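Local coordinates for integron cassette protein (Vibrio cholerae, PDB 3G1J) that is of unknown function but is encoded on a mobile integron gene cassette and probably adopts an SH3-like beta-barrel fold, at residues Ala16-Val22 and Arg36-Phe42. Residues are numbered along the deposited sequence; the frame is centred on the assembly and turned at random.
Sequences AGQCYKV and RGDVMRF
Phe-42 and Tyr-20 meet through different first torsions. Phe-42 CG is anti to the backbone N (chi1 -171°), whereas Tyr-20 CG is anti to its carbonyl carbon and beside its N (chi1 -63°). Tyr-20 CE1 thereby reaches Phe-42 CB at 3.9 Å, and the two side chains run obliquely to each other. CD2 at the edge of the Phe-42 ring lies 3.4 Å from Ala-16 N. Tyr-20 OH accepts a hydrogen bond from Lys-15 N. On the face of Tyr-20, Met-40, a selenomethionine, packs on Phe-58 and Phe-87. Near the other end of the pairing, Val-22 stands alongside Asp-38, with CG2 3.9 Å from Asp-38 CB.

The two strands, 19-22 and 39-48, are antiparallel neighbours in a five-stranded sheet, consistent with the SH3-like clan of this family. Tyr-20 and Met-40 form the hydrogen-bonded pair: Tyr-20 N gives to Met-40 O (2.8 Å), and Met-40 N gives to Tyr-20 O (2.9 Å). At one end Phe-42 N bonds to Gln-18 O and Gly-17 N to Phe-42 O; at the other Val-22 N bonds to Asp-38 O and Gly-37 N to Val-22 O. Both glycines have positive phi, where a CB would jam against the preceding carbonyl O.

On the other face SG of Cys-19 touches Arg-41 CB at 3.8 Å. The Arg-41 chain then runs over the Gly-17 backbone, its CD 3.5 Å from Gly-17 O. Val-39 CG1 lies 3.5 Å from Tyr-20 O, and the extended Lys-21 chain passes Gly-37 CA with its CE.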
ATOM      1  N   ALA A  16      -8.620   4.994   4.299  1.00 22.83           N
ATOM      2  CA  ALA A  16      -9.514   3.868   4.040  1.00 22.54           C
ATOM      3  C   ALA A  16     -10.825   4.290   3.385  1.00 23.96           C
ATOM      4  O   ALA A  16     -11.475   5.251   3.815  1.00 26.19           O
ATOM      5  CB  ALA A  16      -9.777   3.098   5.320  1.00 26.19           C
ATOM      6  N   GLY A  17     -11.213   3.565   2.341  1.00 25.54           N
ATOM      7  CA  GLY A  17     -12.441   3.852   1.626  1.00 24.98           C
ATOM      8  C   GLY A  17     -12.260   4.732   0.405  1.00 29.70           C
ATOM      9  O   GLY A  17     -13.163   4.840  -0.427  1.00 31.41           O
ATOM     10  N   GLN A  18     -11.099   5.367   0.299  1.00 29.22           N
ATOM     11  CA  GLN A  18     -10.790   6.212  -0.848  1.00 24.19           C
ATOM     12  C   GLN A  18     -10.107   5.417  -1.950  1.00 26.28           C
ATOM     13  O   GLN A  18      -9.409   4.434  -1.687  1.00 28.61           O
ATOM     14  CB  GLN A  18      -9.896   7.380  -0.428  1.00 29.72           C
ATOM     15  CG  GLN A  18     -10.555   8.350   0.531  1.00 41.76           C
ATOM     16  CD  GLN A  18     -11.619   9.206  -0.137  1.00 57.36           C
ATOM     17  OE1 GLN A  18     -11.410   9.744  -1.228  1.00 58.97           O
ATOM     18  NE2 GLN A  18     -12.767   9.340   0.521  1.00 61.12           N
ATOM     19  N   CYS A  19     -10.294   5.857  -3.187  1.00 22.82           N
ATOM     20  CA  CYS A  19      -9.682   5.182  -4.328  1.00 27.68           C
ATOM     21  C   CYS A  19      -8.446   5.912  -4.810  1.00 26.03           C
ATOM     22  O   CYS A  19      -8.390   7.139  -4.759  1.00 26.29           O
ATOM     23  CB  CYS A  19     -10.669   5.054  -5.477  1.00 30.22           C
ATOM     24  SG  CYS A  19     -11.918   3.778  -5.229  1.00 37.89           S
ATOM     25  N   TYR A  20      -7.466   5.146  -5.292  1.00 24.76           N
ATOM     26  CA  TYR A  20      -6.179   5.693  -5.734  1.00 22.86           C
ATOM     27  C   TYR A  20      -5.751   5.135  -7.089  1.00 27.93           C
ATOM     28  O   TYR A  20      -5.931   3.958  -7.366  1.00 27.36           O
ATOM     29  CB  TYR A  20      -5.083   5.420  -4.683  1.00 20.46           C
ATOM     30  CG  TYR A  20      -5.386   6.102  -3.378  1.00 20.97           C
ATOM     31  CD1 TYR A  20      -6.266   5.523  -2.466  1.00 21.74           C
ATOM     32  CD2 TYR A  20      -4.860   7.359  -3.086  1.00 22.41           C
ATOM     33  CE1 TYR A  20      -6.595   6.163  -1.287  1.00 20.84           C
ATOM     34  CE2 TYR A  20      -5.173   8.003  -1.913  1.00 20.98           C
ATOM     35  CZ  TYR A  20      -6.050   7.406  -1.017  1.00 23.85           C
ATOM     36  OH  TYR A  20      -6.377   8.041   0.155  1.00 24.49           O
ATOM     37  N   LYS A  21      -5.177   6.000  -7.924  1.00 21.05           N
ATOM     38  CA  LYS A  21      -4.520   5.592  -9.147  1.00 22.36           C
ATOM     39  C   LYS A  21      -3.040   5.395  -8.868  1.00 21.87           C
ATOM     40  O   LYS A  21      -2.410   6.225  -8.202  1.00 24.73           O
ATOM     41  CB  LYS A  21      -4.674   6.708 -10.188  1.00 24.49           C
ATOM     42  CG  LYS A  21      -4.131   6.377 -11.576  1.00 33.40           C
ATOM     43  CD  LYS A  21      -4.151   7.610 -12.479  1.00 33.92           C
ATOM     44  CE  LYS A  21      -3.302   7.391 -13.724  1.00 35.96           C
ATOM     45  NZ  LYS A  21      -3.352   8.540 -14.677  1.00 33.40           N
ATOM     46  N   VAL A  22      -2.466   4.313  -9.380  1.00 19.65           N
ATOM     47  CA  VAL A  22      -1.019   4.161  -9.300  1.00 24.31           C
ATOM     48  C   VAL A  22      -0.380   5.123 -10.301  1.00 22.94           C
ATOM     49  O   VAL A  22      -0.672   5.048 -11.493  1.00 25.71           O
ATOM     50  CB  VAL A  22      -0.605   2.715  -9.589  1.00 20.01           C
ATOM     51  CG1 VAL A  22       0.912   2.591  -9.674  1.00 24.81           C
ATOM     52  CG2 VAL A  22      -1.179   1.793  -8.482  1.00 19.44           C
ATOM     53  N   ARG A  36       1.420   1.444 -13.335  1.00 23.22           N
ATOM     54  CA  ARG A  36       0.856   2.774 -13.512  1.00 20.35           C
ATOM     55  C   ARG A  36      -0.500   2.693 -14.209  1.00 27.42           C
ATOM     56  O   ARG A  36      -0.663   1.971 -15.204  1.00 27.38           O
ATOM     57  CB  ARG A  36       1.810   3.663 -14.324  1.00 23.75           C
ATOM     58  CG  ARG A  36       1.262   5.068 -14.560  1.00 22.37           C
ATOM     59  CD  ARG A  36       2.337   6.062 -15.016  1.00 26.31           C
ATOM     60  NE  ARG A  36       2.828   5.800 -16.370  1.00 28.46           N
ATOM     61  CZ  ARG A  36       3.740   6.552 -16.984  1.00 25.43           C
ATOM     62  NH1 ARG A  36       4.239   7.613 -16.358  1.00 21.18           N
ATOM     63  NH2 ARG A  36       4.146   6.250 -18.219  1.00 19.60           N
ATOM     64  N   GLY A  37      -1.473   3.433 -13.690  1.00 24.73           N
ATOM     65  CA  GLY A  37      -2.814   3.417 -14.249  1.00 22.92           C
ATOM     66  C   GLY A  37      -3.788   2.531 -13.484  1.00 27.24           C
ATOM     67  O   GLY A  37      -5.006   2.695 -13.584  1.00 33.20           O
ATOM     68  N   ASP A  38      -3.251   1.576 -12.736  1.00 23.76           N
ATOM     69  CA  ASP A  38      -4.068   0.738 -11.863  1.00 25.01           C
ATOM     70  C   ASP A  38      -4.831   1.592 -10.868  1.00 27.86           C
ATOM     71  O   ASP A  38      -4.304   2.581 -10.370  1.00 30.88           O
ATOM     72  CB  ASP A  38      -3.181  -0.235 -11.093  1.00 26.58           C
ATOM     73  CG  ASP A  38      -3.097  -1.580 -11.748  1.00 46.17           C
ATOM     74  OD1 ASP A  38      -3.302  -1.650 -12.980  1.00 53.40           O
ATOM     75  OD2 ASP A  38      -2.830  -2.563 -11.024  1.00 55.19           O
ATOM     76  N   VAL A  39      -6.065   1.199 -10.562  1.00 28.84           N
ATOM     77  CA  VAL A  39      -6.861   1.891  -9.555  1.00 27.22           C
ATOM     78  C   VAL A  39      -7.341   0.915  -8.483  1.00 22.29           C
ATOM     79  O   VAL A  39      -7.855  -0.153  -8.797  1.00 28.55           O
ATOM     80  CB  VAL A  39      -8.068   2.588 -10.181  1.00 31.17           C
ATOM     81  CG1 VAL A  39      -8.926   3.224  -9.101  1.00 30.07           C
ATOM     82  CG2 VAL A  39      -7.608   3.634 -11.201  1.00 32.71           C
HETATM   83  N   MSE A  40      -7.140   1.280  -7.220  1.00 20.49           N
HETATM   84  CA  MSE A  40      -7.456   0.403  -6.087  1.00 21.77           C
HETATM   85  C   MSE A  40      -8.053   1.216  -4.950  1.00 25.34           C
HETATM   86  O   MSE A  40      -7.686   2.375  -4.757  1.00 27.57           O
HETATM   87  CB  MSE A  40      -6.178  -0.268  -5.559  1.00 27.29           C
HETATM   88  CG  MSE A  40      -5.312  -0.903  -6.618  1.00 41.22           C
HETATM   89 SE   MSE A  40      -3.985  -2.124  -5.890  0.66 19.41          SE
HETATM   90  CE  MSE A  40      -2.739  -0.815  -4.970  1.00 17.84           C
ATOM     91  N   ARG A  41      -8.941   0.606  -4.165  1.00 26.21           N
ATOM     92  CA  ARG A  41      -9.477   1.279  -2.978  1.00 20.26           C
ATOM     93  C   ARG A  41      -8.686   0.903  -1.714  1.00 20.82           C
ATOM     94  O   ARG A  41      -8.491  -0.283  -1.432  1.00 24.40           O
ATOM     95  CB  ARG A  41     -10.966   0.956  -2.795  1.00 26.19           C
ATOM     96  CG  ARG A  41     -11.576   1.530  -1.516  1.00 28.30           C
ATOM     97  CD  ARG A  41     -13.101   1.512  -1.546  1.00 27.05           C
ATOM     98  NE  ARG A  41     -13.609   0.224  -1.996  1.00 43.97           N
ATOM     99  CZ  ARG A  41     -13.758  -0.835  -1.207  1.00 52.81           C
ATOM    100  NH1 ARG A  41     -13.440  -0.757   0.077  1.00 58.59           N
ATOM    101  NH2 ARG A  41     -14.226  -1.973  -1.703  1.00 55.09           N
ATOM    102  N   PHE A  42      -8.232   1.898  -0.959  1.00 21.80           N
ATOM    103  CA  PHE A  42      -7.478   1.613   0.268  1.00 19.53           C
ATOM    104  C   PHE A  42      -8.380   1.030   1.360  1.00 22.14           C
ATOM    105  O   PHE A  42      -9.458   1.555   1.639  1.00 23.91           O
ATOM    106  CB  PHE A  42      -6.763   2.867   0.790  1.00 21.13           C
ATOM    107  CG  PHE A  42      -5.805   2.608   1.928  1.00 18.26           C
ATOM    108  CD1 PHE A  42      -4.780   1.676   1.792  1.00 21.94           C
ATOM    109  CD2 PHE A  42      -5.900   3.319   3.122  1.00 19.28           C
ATOM    110  CE1 PHE A  42      -3.876   1.456   2.831  1.00 20.70           C
ATOM    111  CE2 PHE A  42      -5.015   3.095   4.162  1.00 21.21           C
ATOM    112  CZ  PHE A  42      -3.991   2.164   4.019  1.00 19.49           C
TER